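Local coordinates for protein GDP-mannose-dependent alpha-(1-6)-phosphatidylinositol monomannoside mannosyltransferase (Corynebacterium glutamicum, PDB 3OKP) that belongs to the glycosyltransferases of the GT-B fold, pairing two Rossmann-like domains, and in this model carries bound guanosine-5'-diphosphate-alpha-D-mannose, at residues 38-43 with 72-77; 94-99 with 135-140; 166-171 with 373-378; 192-197 with 254-259; 324-329 with 335-340. One frame throughout, in Å; residues are numbered along the deposited sequence.

Interaction 1: residues 38-43 with 72-77; sequences VVFAST and PTTAHA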
# COMPACT_ATOMS: atom_id res chain seq x y z
N VAL A 38 -21.54 7.53 3.83
CA VAL A 38 -21.99 6.83 5.04
C VAL A 38 -21.23 5.50 5.12
O VAL A 38 -21.05 4.83 4.11
CB VAL A 38 -23.52 6.57 5.04
CG1 VAL A 38 -23.97 5.97 6.38
CG2 VAL A 38 -24.31 7.85 4.75
N VAL A 39 -20.79 5.13 6.32
CA VAL A 39 -20.09 3.86 6.53
C VAL A 39 -20.95 2.90 7.35
O VAL A 39 -21.57 3.29 8.34
CB VAL A 39 -18.70 4.06 7.20
CG1 VAL A 39 -18.00 2.71 7.43
CG2 VAL A 39 -17.82 4.97 6.37
N PHE A 40 -20.98 1.64 6.90
CA PHE A 40 -21.60 0.54 7.63
C PHE A 40 -20.48 -0.46 7.96
O PHE A 40 -19.98 -1.17 7.09
CB PHE A 40 -22.71 -0.10 6.77
CG PHE A 40 -23.44 -1.25 7.44
CD1 PHE A 40 -23.90 -1.14 8.75
CD2 PHE A 40 -23.69 -2.43 6.73
CE1 PHE A 40 -24.59 -2.20 9.36
CE2 PHE A 40 -24.37 -3.49 7.32
CZ PHE A 40 -24.82 -3.37 8.64
N ALA A 41 -20.08 -0.48 9.24
CA ALA A 41 -18.90 -1.23 9.66
C ALA A 41 -19.14 -2.11 10.89
O ALA A 41 -19.96 -1.77 11.75
CB ALA A 41 -17.73 -0.28 9.91
N SER A 42 -18.42 -3.22 10.97
CA SER A 42 -18.43 -4.08 12.15
C SER A 42 -17.84 -3.37 13.38
O SER A 42 -17.23 -2.30 13.25
CB SER A 42 -17.66 -5.38 11.88
OG SER A 42 -16.33 -5.10 11.49
N THR A 43 -18.03 -3.96 14.56
CA THR A 43 -17.56 -3.36 15.81
C THR A 43 -16.75 -4.38 16.61
O THR A 43 -17.26 -5.43 16.99
CB THR A 43 -18.75 -2.87 16.67
OG1 THR A 43 -19.66 -2.12 15.85
CG2 THR A 43 -18.26 -1.99 17.82
N PRO A 72 -28.20 -13.13 5.80
CA PRO A 72 -29.50 -12.46 5.62
C PRO A 72 -29.71 -11.24 6.53
O PRO A 72 -30.22 -10.22 6.06
CB PRO A 72 -30.51 -13.56 5.94
CG PRO A 72 -29.81 -14.82 5.59
CD PRO A 72 -28.38 -14.59 5.98
N THR A 73 -29.32 -11.34 7.80
CA THR A 73 -29.51 -10.23 8.74
C THR A 73 -28.64 -9.02 8.39
O THR A 73 -29.11 -7.88 8.45
CB THR A 73 -29.25 -10.65 10.21
OG1 THR A 73 -27.98 -11.32 10.31
CG2 THR A 73 -30.36 -11.58 10.71
N THR A 74 -27.38 -9.27 8.02
CA THR A 74 -26.48 -8.20 7.59
C THR A 74 -26.99 -7.54 6.30
O THR A 74 -27.00 -6.31 6.20
CB THR A 74 -25.04 -8.72 7.36
OG1 THR A 74 -24.58 -9.43 8.52
CG2 THR A 74 -24.09 -7.56 7.09
N ALA A 75 -27.41 -8.36 5.34
CA ALA A 75 -27.95 -7.87 4.07
C ALA A 75 -29.21 -7.02 4.28
O ALA A 75 -29.38 -6.01 3.60
CB ALA A 75 -28.23 -9.03 3.13
N HIS A 76 -30.07 -7.45 5.20
CA HIS A 76 -31.30 -6.71 5.55
C HIS A 76 -30.97 -5.33 6.11
O HIS A 76 -31.60 -4.34 5.73
CB HIS A 76 -32.14 -7.51 6.56
CG HIS A 76 -33.42 -6.83 6.96
ND1 HIS A 76 -34.65 -7.27 6.53
CD2 HIS A 76 -33.65 -5.75 7.74
CE1 HIS A 76 -35.59 -6.49 7.04
NE2 HIS A 76 -35.01 -5.55 7.77
N ALA A 77 -30.00 -5.28 7.03
CA ALA A 77 -29.57 -4.04 7.65
C ALA A 77 -28.96 -3.09 6.62
O ALA A 77 -29.23 -1.89 6.65
CB ALA A 77 -28.59 -4.32 8.78

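Interaction 2: residues 94-99 with 135-140; sequences AAAPLA and RKIGTE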
# COMPACT_ATOMS: atom_id res chain seq x y z
N ALA A 94 -13.74 -4.24 0.72
CA ALA A 94 -13.02 -5.45 0.33
C ALA A 94 -14.03 -6.38 -0.33
O ALA A 94 -15.10 -6.63 0.21
CB ALA A 94 -12.38 -6.11 1.55
N ALA A 95 -13.68 -6.87 -1.52
CA ALA A 95 -14.61 -7.64 -2.35
C ALA A 95 -15.01 -8.97 -1.73
O ALA A 95 -16.20 -9.24 -1.55
CB ALA A 95 -14.02 -7.85 -3.75
N ALA A 96 -14.03 -9.81 -1.40
CA ALA A 96 -14.30 -11.14 -0.87
C ALA A 96 -14.24 -11.17 0.66
O ALA A 96 -13.23 -10.77 1.24
CB ALA A 96 -13.33 -12.15 -1.46
N PRO A 97 -15.31 -11.66 1.32
CA PRO A 97 -16.56 -12.19 0.78
C PRO A 97 -17.78 -11.25 0.80
O PRO A 97 -18.84 -11.65 0.30
CB PRO A 97 -16.83 -13.38 1.70
CG PRO A 97 -16.31 -12.92 3.05
CD PRO A 97 -15.28 -11.82 2.79
N LEU A 98 -17.66 -10.05 1.36
CA LEU A 98 -18.85 -9.19 1.59
C LEU A 98 -19.61 -8.75 0.34
O LEU A 98 -20.83 -8.55 0.41
CB LEU A 98 -18.51 -7.98 2.47
CG LEU A 98 -18.41 -8.16 3.99
CD1 LEU A 98 -18.08 -6.83 4.64
CD2 LEU A 98 -19.69 -8.75 4.59
N ALA A 99 -18.91 -8.60 -0.78
CA ALA A 99 -19.55 -8.22 -2.05
C ALA A 99 -20.49 -9.29 -2.61
O ALA A 99 -21.11 -9.09 -3.65
CB ALA A 99 -18.50 -7.80 -3.08
N ARG A 135 -16.51 -15.16 -9.30
CA ARG A 135 -17.39 -15.00 -10.46
C ARG A 135 -18.76 -14.44 -10.05
O ARG A 135 -19.30 -13.57 -10.73
CB ARG A 135 -17.55 -16.32 -11.23
CG ARG A 135 -18.43 -16.24 -12.48
CD ARG A 135 -17.90 -15.26 -13.53
NE ARG A 135 -16.57 -15.62 -14.01
CZ ARG A 135 -16.32 -16.42 -15.04
NH1 ARG A 135 -17.32 -16.97 -15.72
NH2 ARG A 135 -15.07 -16.68 -15.39
N LYS A 136 -19.29 -14.94 -8.93
CA LYS A 136 -20.58 -14.48 -8.41
C LYS A 136 -20.53 -13.00 -8.04
O LYS A 136 -21.47 -12.25 -8.31
CB LYS A 136 -21.03 -15.33 -7.21
CG LYS A 136 -22.44 -15.01 -6.72
CD LYS A 136 -22.87 -15.96 -5.62
N ILE A 137 -19.42 -12.59 -7.42
CA ILE A 137 -19.15 -11.19 -7.13
C ILE A 137 -19.10 -10.38 -8.42
O ILE A 137 -19.79 -9.36 -8.55
CB ILE A 137 -17.83 -11.01 -6.31
CG1 ILE A 137 -18.01 -11.57 -4.89
CG2 ILE A 137 -17.41 -9.54 -6.26
CD1 ILE A 137 -16.70 -11.86 -4.16
N GLY A 138 -18.32 -10.86 -9.39
CA GLY A 138 -18.16 -10.19 -10.68
C GLY A 138 -19.47 -9.94 -11.42
O GLY A 138 -19.65 -8.88 -12.01
N THR A 139 -20.38 -10.91 -11.37
CA THR A 139 -21.66 -10.82 -12.08
C THR A 139 -22.62 -9.78 -11.49
O THR A 139 -23.53 -9.32 -12.17
CB THR A 139 -22.37 -12.19 -12.18
OG1 THR A 139 -22.55 -12.75 -10.87
CG2 THR A 139 -21.57 -13.17 -13.03
N GLU A 140 -22.40 -9.41 -10.23
CA GLU A 140 -23.30 -8.50 -9.51
C GLU A 140 -22.68 -7.13 -9.20
O GLU A 140 -23.38 -6.22 -8.74
CB GLU A 140 -23.79 -9.17 -8.21
CG GLU A 140 -24.74 -10.34 -8.42
CD GLU A 140 -26.08 -9.91 -9.00
O HOH W 1 -22.25 -10.87 -5.50

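Interaction 3: residues 166-171 with 373-378; sequences EHLPSG and TNILQS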
# COMPACT_ATOMS: atom_id res chain seq x y z
N GLU A 166 -11.23 -0.89 -12.72
CA GLU A 166 -10.64 0.43 -12.49
C GLU A 166 -9.44 0.36 -11.54
O GLU A 166 -9.51 -0.26 -10.49
CB GLU A 166 -11.69 1.39 -11.92
CG GLU A 166 -12.86 1.70 -12.85
CD GLU A 166 -12.53 2.72 -13.94
OE1 GLU A 166 -11.46 3.36 -13.86
OE2 GLU A 166 -13.35 2.87 -14.87
N HIS A 167 -8.35 1.02 -11.94
CA HIS A 167 -7.13 1.06 -11.13
C HIS A 167 -7.30 2.02 -9.95
O HIS A 167 -7.36 3.24 -10.13
CB HIS A 167 -5.93 1.46 -12.01
CG HIS A 167 -4.60 1.33 -11.33
ND1 HIS A 167 -3.62 2.30 -11.42
CD2 HIS A 167 -4.09 0.34 -10.55
CE1 HIS A 167 -2.56 1.91 -10.73
NE2 HIS A 167 -2.82 0.73 -10.19
N LEU A 168 -7.39 1.46 -8.74
CA LEU A 168 -7.52 2.27 -7.53
C LEU A 168 -6.59 1.80 -6.41
O LEU A 168 -7.05 1.23 -5.41
CB LEU A 168 -8.98 2.34 -7.07
CG LEU A 168 -9.38 3.50 -6.14
CD1 LEU A 168 -9.34 4.84 -6.86
CD2 LEU A 168 -10.75 3.26 -5.51
N PRO A 169 -5.28 2.02 -6.57
CA PRO A 169 -4.32 1.73 -5.51
C PRO A 169 -4.35 2.81 -4.44
O PRO A 169 -4.92 3.88 -4.65
CB PRO A 169 -2.98 1.77 -6.24
CG PRO A 169 -3.19 2.75 -7.33
CD PRO A 169 -4.60 2.54 -7.78
N SER A 170 -3.72 2.54 -3.30
CA SER A 170 -3.51 3.55 -2.28
C SER A 170 -2.73 4.74 -2.84
O SER A 170 -1.90 4.58 -3.75
CB SER A 170 -2.74 2.95 -1.09
OG SER A 170 -2.48 3.94 -0.10
N GLY A 171 -3.01 5.92 -2.32
CA GLY A 171 -2.19 7.09 -2.59
C GLY A 171 -1.10 7.21 -1.55
O GLY A 171 -0.99 6.38 -0.64
N THR A 373 -13.51 9.99 -6.82
CA THR A 373 -14.63 10.89 -7.10
C THR A 373 -15.26 10.56 -8.46
O THR A 373 -16.49 10.48 -8.57
CB THR A 373 -14.18 12.38 -7.04
OG1 THR A 373 -13.64 12.65 -5.75
CG2 THR A 373 -15.36 13.32 -7.29
N ASN A 374 -14.42 10.34 -9.47
CA ASN A 374 -14.89 9.97 -10.80
C ASN A 374 -15.69 8.67 -10.83
O ASN A 374 -16.68 8.57 -11.56
CB ASN A 374 -13.72 9.89 -11.79
CG ASN A 374 -13.08 11.25 -12.06
OD1 ASN A 374 -13.65 12.30 -11.74
ND2 ASN A 374 -11.89 11.23 -12.65
N ILE A 375 -15.28 7.70 -10.03
CA ILE A 375 -15.99 6.43 -9.90
C ILE A 375 -17.34 6.63 -9.21
O ILE A 375 -18.37 6.17 -9.71
CB ILE A 375 -15.14 5.36 -9.16
CG1 ILE A 375 -13.85 5.06 -9.94
CG2 ILE A 375 -15.94 4.07 -8.94
CD1 ILE A 375 -12.81 4.27 -9.15
N LEU A 376 -17.33 7.33 -8.08
CA LEU A 376 -18.54 7.51 -7.27
C LEU A 376 -19.54 8.53 -7.83
O LEU A 376 -20.73 8.45 -7.53
CB LEU A 376 -18.16 7.87 -5.83
CG LEU A 376 -17.32 6.87 -5.03
CD1 LEU A 376 -16.99 7.42 -3.65
CD2 LEU A 376 -18.01 5.51 -4.91
N GLN A 377 -19.06 9.47 -8.64
CA GLN A 377 -19.91 10.56 -9.12
C GLN A 377 -20.36 10.44 -10.58
O GLN A 377 -21.24 11.18 -11.01
CB GLN A 377 -19.26 11.93 -8.87
CG GLN A 377 -19.11 12.30 -7.39
CD GLN A 377 -20.42 12.19 -6.61
OE1 GLN A 377 -21.49 12.52 -7.11
NE2 GLN A 377 -20.32 11.71 -5.38
N SER A 378 -19.76 9.51 -11.32
CA SER A 378 -20.18 9.28 -12.71
C SER A 378 -21.52 8.54 -12.76
O SER A 378 -21.82 7.71 -11.89
CB SER A 378 -19.11 8.50 -13.49
OG SER A 378 -18.89 7.22 -12.94

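Interaction 4: residues 192-197 with 254-259; sequences LGFTDT and NVKFLG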
# COMPACT_ATOMS: atom_id res chain seq x y z
N LEU A 192 21.71 9.68 14.02
CA LEU A 192 22.03 8.28 13.74
C LEU A 192 23.52 7.97 13.95
O LEU A 192 23.94 6.81 13.83
CB LEU A 192 21.61 7.91 12.31
CG LEU A 192 20.11 7.88 11.98
CD1 LEU A 192 19.88 8.14 10.50
CD2 LEU A 192 19.47 6.57 12.40
N GLY A 193 24.31 9.00 14.24
CA GLY A 193 25.75 8.85 14.44
C GLY A 193 26.52 8.88 13.13
O GLY A 193 27.63 8.35 13.04
N PHE A 194 25.91 9.49 12.11
CA PHE A 194 26.52 9.62 10.79
C PHE A 194 26.80 11.09 10.48
O PHE A 194 26.53 11.97 11.31
CB PHE A 194 25.60 9.04 9.70
CG PHE A 194 25.15 7.62 9.94
CD1 PHE A 194 26.00 6.68 10.53
CD2 PHE A 194 23.88 7.22 9.53
CE1 PHE A 194 25.57 5.37 10.74
CE2 PHE A 194 23.45 5.91 9.74
CZ PHE A 194 24.29 4.98 10.34
N THR A 195 27.34 11.37 9.30
CA THR A 195 27.63 12.73 8.87
C THR A 195 26.99 13.04 7.51
O THR A 195 26.25 12.22 6.96
CB THR A 195 29.16 12.99 8.77
OG1 THR A 195 29.71 12.23 7.69
CG2 THR A 195 29.87 12.62 10.07
N ASP A 196 27.27 14.23 6.98
CA ASP A 196 26.80 14.63 5.65
C ASP A 196 27.38 13.76 4.54
O ASP A 196 26.81 13.67 3.45
CB ASP A 196 27.13 16.10 5.38
CG ASP A 196 26.26 17.07 6.19
OD1 ASP A 196 25.31 16.63 6.86
OD2 ASP A 196 26.55 18.28 6.15
N THR A 197 28.51 13.11 4.82
CA THR A 197 29.23 12.34 3.80
C THR A 197 28.93 10.84 3.81
O THR A 197 29.27 10.13 2.86
CB THR A 197 30.77 12.55 3.90
OG1 THR A 197 31.23 12.18 5.21
CG2 THR A 197 31.13 14.00 3.62
N ASN A 254 28.52 -2.12 9.12
CA ASN A 254 27.88 -1.36 8.04
C ASN A 254 26.38 -1.63 7.86
O ASN A 254 25.76 -1.14 6.91
CB ASN A 254 28.61 -1.63 6.72
CG ASN A 254 30.05 -1.18 6.75
OD1 ASN A 254 30.92 -1.87 7.28
ND2 ASN A 254 30.32 -0.02 6.16
N VAL A 255 25.82 -2.43 8.76
CA VAL A 255 24.40 -2.77 8.73
C VAL A 255 23.77 -2.46 10.08
O VAL A 255 24.25 -2.92 11.12
CB VAL A 255 24.17 -4.27 8.36
CG1 VAL A 255 22.69 -4.63 8.41
CG2 VAL A 255 24.74 -4.58 6.98
N LYS A 256 22.70 -1.67 10.07
CA LYS A 256 22.02 -1.26 11.29
C LYS A 256 20.57 -1.76 11.33
O LYS A 256 19.77 -1.44 10.44
CB LYS A 256 22.06 0.26 11.46
CG LYS A 256 23.46 0.89 11.35
CD LYS A 256 24.29 0.65 12.61
CE LYS A 256 25.64 1.35 12.54
NZ LYS A 256 26.61 0.64 11.67
N PHE A 257 20.25 -2.54 12.36
CA PHE A 257 18.88 -2.96 12.62
C PHE A 257 18.24 -1.99 13.60
O PHE A 257 18.46 -2.07 14.81
CB PHE A 257 18.85 -4.39 13.17
CG PHE A 257 19.27 -5.43 12.18
CD1 PHE A 257 18.33 -6.02 11.33
CD2 PHE A 257 20.60 -5.83 12.08
CE1 PHE A 257 18.72 -6.99 10.40
CE2 PHE A 257 21.00 -6.79 11.16
CZ PHE A 257 20.05 -7.37 10.32
N LEU A 258 17.46 -1.06 13.06
CA LEU A 258 16.90 0.03 13.85
C LEU A 258 15.57 -0.32 14.52
O LEU A 258 15.06 0.46 15.33
CB LEU A 258 16.76 1.30 12.99
CG LEU A 258 18.02 1.88 12.33
CD1 LEU A 258 17.68 3.15 11.55
CD2 LEU A 258 19.13 2.16 13.34
N GLY A 259 15.02 -1.48 14.17
CA GLY A 259 13.73 -1.91 14.69
C GLY A 259 12.59 -1.13 14.05
O GLY A 259 12.78 -0.44 13.05

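Interaction 5: residues 324-329 with 335-340; sequences LVVEGS and SELLIE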
# COMPACT_ATOMS: atom_id res chain seq x y z
N LEU A 324 15.13 2.09 -10.26
CA LEU A 324 15.64 0.94 -10.99
C LEU A 324 14.97 -0.33 -10.49
O LEU A 324 14.67 -0.45 -9.30
CB LEU A 324 17.16 0.85 -10.85
CG LEU A 324 17.99 1.98 -11.47
CD1 LEU A 324 19.28 2.21 -10.70
CD2 LEU A 324 18.26 1.73 -12.95
N VAL A 325 14.72 -1.26 -11.40
CA VAL A 325 14.15 -2.56 -11.05
C VAL A 325 15.24 -3.62 -11.22
O VAL A 325 15.89 -3.69 -12.26
CB VAL A 325 12.90 -2.89 -11.93
CG1 VAL A 325 12.39 -4.30 -11.65
CG2 VAL A 325 11.79 -1.87 -11.69
N VAL A 326 15.44 -4.42 -10.17
CA VAL A 326 16.47 -5.46 -10.19
C VAL A 326 15.98 -6.74 -9.52
O VAL A 326 15.14 -6.70 -8.61
CB VAL A 326 17.80 -4.95 -9.56
CG1 VAL A 326 17.71 -4.90 -8.03
CG2 VAL A 326 18.98 -5.81 -10.00
N GLU A 327 16.49 -7.88 -9.97
CA GLU A 327 16.28 -9.15 -9.28
C GLU A 327 17.20 -9.21 -8.07
O GLU A 327 18.43 -9.18 -8.22
CB GLU A 327 16.51 -10.34 -10.22
CG GLU A 327 16.10 -11.69 -9.63
CD GLU A 327 14.63 -11.76 -9.28
OE1 GLU A 327 13.79 -11.62 -10.20
OE2 GLU A 327 14.30 -11.96 -8.09
N GLY A 328 16.60 -9.30 -6.88
CA GLY A 328 17.34 -9.27 -5.62
C GLY A 328 18.47 -10.28 -5.51
O GLY A 328 19.55 -9.96 -5.01
N SER A 329 18.22 -11.50 -5.99
CA SER A 329 19.19 -12.60 -5.93
C SER A 329 20.43 -12.39 -6.81
O SER A 329 21.44 -13.08 -6.64
CB SER A 329 18.51 -13.92 -6.29
OG SER A 329 18.01 -13.89 -7.61
N SER A 335 24.70 -4.99 -6.11
CA SER A 335 25.82 -4.25 -5.54
C SER A 335 26.36 -3.21 -6.53
O SER A 335 26.67 -2.09 -6.14
CB SER A 335 26.92 -5.19 -5.04
OG SER A 335 27.49 -5.91 -6.11
N GLU A 336 26.42 -3.59 -7.81
CA GLU A 336 26.86 -2.69 -8.89
C GLU A 336 25.97 -1.45 -8.99
O GLU A 336 26.47 -0.32 -9.05
CB GLU A 336 26.89 -3.43 -10.23
CG GLU A 336 27.44 -2.63 -11.40
CD GLU A 336 27.51 -3.44 -12.68
OE1 GLU A 336 26.45 -3.64 -13.32
OE2 GLU A 336 28.62 -3.88 -13.05
N LEU A 337 24.65 -1.67 -9.00
CA LEU A 337 23.66 -0.59 -8.99
C LEU A 337 23.81 0.33 -7.78
O LEU A 337 23.74 1.56 -7.91
CB LEU A 337 22.24 -1.17 -9.03
CG LEU A 337 21.38 -1.09 -10.30
CD1 LEU A 337 22.17 -0.84 -11.58
CD2 LEU A 337 20.49 -2.32 -10.44
N LEU A 338 24.02 -0.25 -6.60
CA LEU A 338 24.20 0.53 -5.37
C LEU A 338 25.46 1.40 -5.41
O LEU A 338 25.39 2.60 -5.12
CB LEU A 338 24.18 -0.38 -4.14
CG LEU A 338 22.80 -0.91 -3.72
CD1 LEU A 338 22.92 -2.12 -2.80
CD2 LEU A 338 21.95 0.18 -3.08
N ILE A 339 26.60 0.82 -5.79
CA ILE A 339 27.86 1.55 -5.89
C ILE A 339 27.78 2.66 -6.96
O ILE A 339 28.19 3.80 -6.71
CB ILE A 339 29.06 0.61 -6.20
CG1 ILE A 339 29.27 -0.39 -5.06
CG2 ILE A 339 30.34 1.42 -6.45
CD1 ILE A 339 30.07 -1.63 -5.47
N GLU A 340 27.24 2.31 -8.13
CA GLU A 340 27.06 3.26 -9.24
C GLU A 340 26.26 4.50 -8.81
O GLU A 340 26.67 5.63 -9.10
CB GLU A 340 26.40 2.56 -10.43
CG GLU A 340 26.43 3.35 -11.74
CD GLU A 340 25.78 2.62 -12.91
OE1 GLU A 340 24.93 1.74 -12.68
OE2 GLU A 340 26.11 2.94 -14.06

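Interaction 1: residues 38-43 with 72-77
Phe40 is the strand residue that reaches helix 72-84, and its ring carries the whole apolar part of this contact. CG stands anti to the backbone N (chi1 -179°), which sends the ring out from the sheet to the helix. The far corner, Phe40 CZ, meets the methyl carbon CB of Ala77 at 3.9 Å. On the same ring, Phe40 CE2 lies 4.1 Å from the methyl CG2 of Thr74, the two side chains crossing at a slant. Thr74 and Ala77 are three residues apart, so they present adjacent positions on one helical face.

The polar end of Thr74 is engaged away from the ring, by residues just before the helix. Thr74 turns its methyl to the phenylalanine, while OG1 bonds to Thr71 and to the carbonyl of Leu69. Phe40 CE2 is 4.0 Å from Thr74 O, a van der Waals approach that comes obliquely to the ring. Trp63, from the neighbouring strand 59-63, meets the Phe40 ring and also touches both helix residues.

The example illustrates how a parallel sheet acquires a helical layer: an inner strand of the N-terminal Rossmann-like domain of a GT-B protein offers one aromatic side chain to a covering helix.

Interaction 2: residues 94-99 with 135-140
Two flat peptide groups, those that follow Ala95 and Ala99, meet Ile137 by their faces. The methyl Ile137 CD1 sits above the plane of the first, near its oxygen, with Ala95 O 3.7 Å away. Ile137 CG1 lies over the carbonyl of the second, 4.1 Å from Ala99 C. Ala95 O also accepts the backbone N of Ala99, which closes the turn against which the isoleucine rests.

The side chain forks to achieve this. CG1 is anti to the carbonyl carbon (chi1 -69°) and carries CD1 into the turn, where it also lies 4.3 Å from Ala96 CB. The other branch, Ile137 CG2, packs on Ala99 CB at 3.8 Å. Leu100 and Phe92 extend this apolar patch.

A water links the two backbones, donating to Ala99 O at 2.8 Å and, more distantly, to Lys136 O at 3.2 Å. The latter oxygen also accepts Thr139 OG1 at 2.8 Å, from above its carbonyl plane.

The worked lesson is one of division: a branched aliphatic group covers peptide faces and small methyls, while the carbonyl of Lys136, in the last turns of helix 128-140, is served by a water and a hydroxyl.

Interaction 3: residues 166-171 with 373-378
Beside Ile375, the residue that touches both Glu166 and Leu168, the carbonyl oxygen of Asn374 is gripped twice by Ser378. Ser378 OG gives it a bond of 2.9 Å lying in the carbonyl plane, the C=O...donor angle being an open 157°, and Ser378 N adds a weak one at 3.2 Å. Ser378 is where the chain leaves helix 365-377, so the hydroxyl ties the outgoing chain to the last turn. Lys112 gathers the same end, bonding to the carbonyls of Ile375 and Ser378.

Across the contact everything converges on one methyl. With CG1 anti to the carbonyl carbon (chi1 -62°), Ile375 extends CD1 to where it meets both partners. Ile375 CD1 is 4.1 Å from Glu166 CB, so the glutamate contributes the aliphatic root of its side chain. Leu168 answers with CD1, 4.2 Å from Ile375 CD1. Val143 and Ile114, on other strands, continue the bed under the isoleucine, and Arg371 bonds to the carbonyl of His167.

Some two hundred residues separate the partners. The C-terminal helix packs back onto the edge strand of the N-terminal sheet, an arrangement characteristic of GT-B glycosyltransferases, in which the end of the chain returns to the first domain.

Interaction 4: residues 192-197 with 254-259
A Schellman motif closes helix 182-191 at Gly193, and the residues on its two flanks, Leu192 and Phe194, both turn to strand 255-259, an edge strand of the C-terminal Rossmann-like sheet. The glycine adopts a positive phi of 84°, a turn consistent with both neighbours facing the strand.

Leu192 makes the closer approach: its CD2 stands 4.0 Å from Leu258 CD1, the two side chains crossing at about a right angle. The Phe194 ring comes to Lys256 by its rim, with Phe194 CZ 4.3 Å from Lys256 CG and that carbon near the ring plane. One ring face is occupied from within its own loop, as Leu192 O lies 3.7 Å above the plane, over the centre of the Phe194 ring. Gln231 and Leu233 of the adjacent strand also touch the phenylalanine.

Lys256 CG is put beside the ring by chi1 (-52°); the bend at chi2 (-75°) then turns the rest of the chain, whose NZ bonds to Gln231. The side chain of Leu258 is about 8 Å from the bound guanosine-5'-diphosphate-alpha-D-mannose, too far for touch.

The chemistry is that of a modest surface contact: dispersion between a few carbons joins loop to strand, and the lysine divides its labour, its methylene meeting an aromatic rim while its ammonium group is held by a neighbouring strand.

Interaction 5: residues 324-329 with 335-340
Val326 has CG2 anti to the backbone N and CG1 in the crowded position between the N and the carbonyl carbon (chi1 76°), a setting that turns CG2 to Leu337 on the helix. Leu337 is itself unusual: chi1 is -107° and chi2 only 20°, so its bonds are partly eclipsed. At 2.0 Å resolution this may reflect some strain, or a side chain that is not sharply fixed.

In that posture the leucine divides its surface between two strand-side residues. Its CD2 methyl meets the valine tip to tip, with Leu337 CD2 3.8 Å from Val326 CG2 and 3.9 Å from Val326 CB. The branching carbon, Leu337 CG, receives Leu324 CD1 at 3.9 Å, the two leucines lying aslant. Leu324 and Val326 are alternate residues of an extended chain, so both face the helix.

The surroundings finish the layer. Leu341 of helix 331-342 also touches Leu324, Lys333 and Leu334 touch Val326, and Ile307 of the neighbouring strand lies against the valine. Strand 323-325, at the border of the C-terminal sheet, is thus covered by the helix that follows it directly in sequence.

Chemically the contact is wholly aliphatic. With methyl and methine carbons alone in touch, dispersion and the exclusion of water hold helix to strand, and the fit depends on shape rather than on any directed bond.

Interactions 1, 2 and 3 lie in the N-terminal domain, to which residues 373-378 return, and interactions 4 and 5 in the C-terminal domain. Interactions 1 and 3 reach the same seven-stranded sheet, their centres about 23 Å apart; the centre of interaction 2 is about 16 Å from that of interaction 1 and about 18 Å from that of interaction 3. Interactions 4 and 5 use the two outermost strands of the six-stranded sheet, with centres about 20 Å apart; those of 1 and 4 are about 49 Å apart. Contacts 1 and 2 follow in series, whereas interaction 3 spans the sequence holding 4 and 5. The last helix thus rejoins the first GT-B domain.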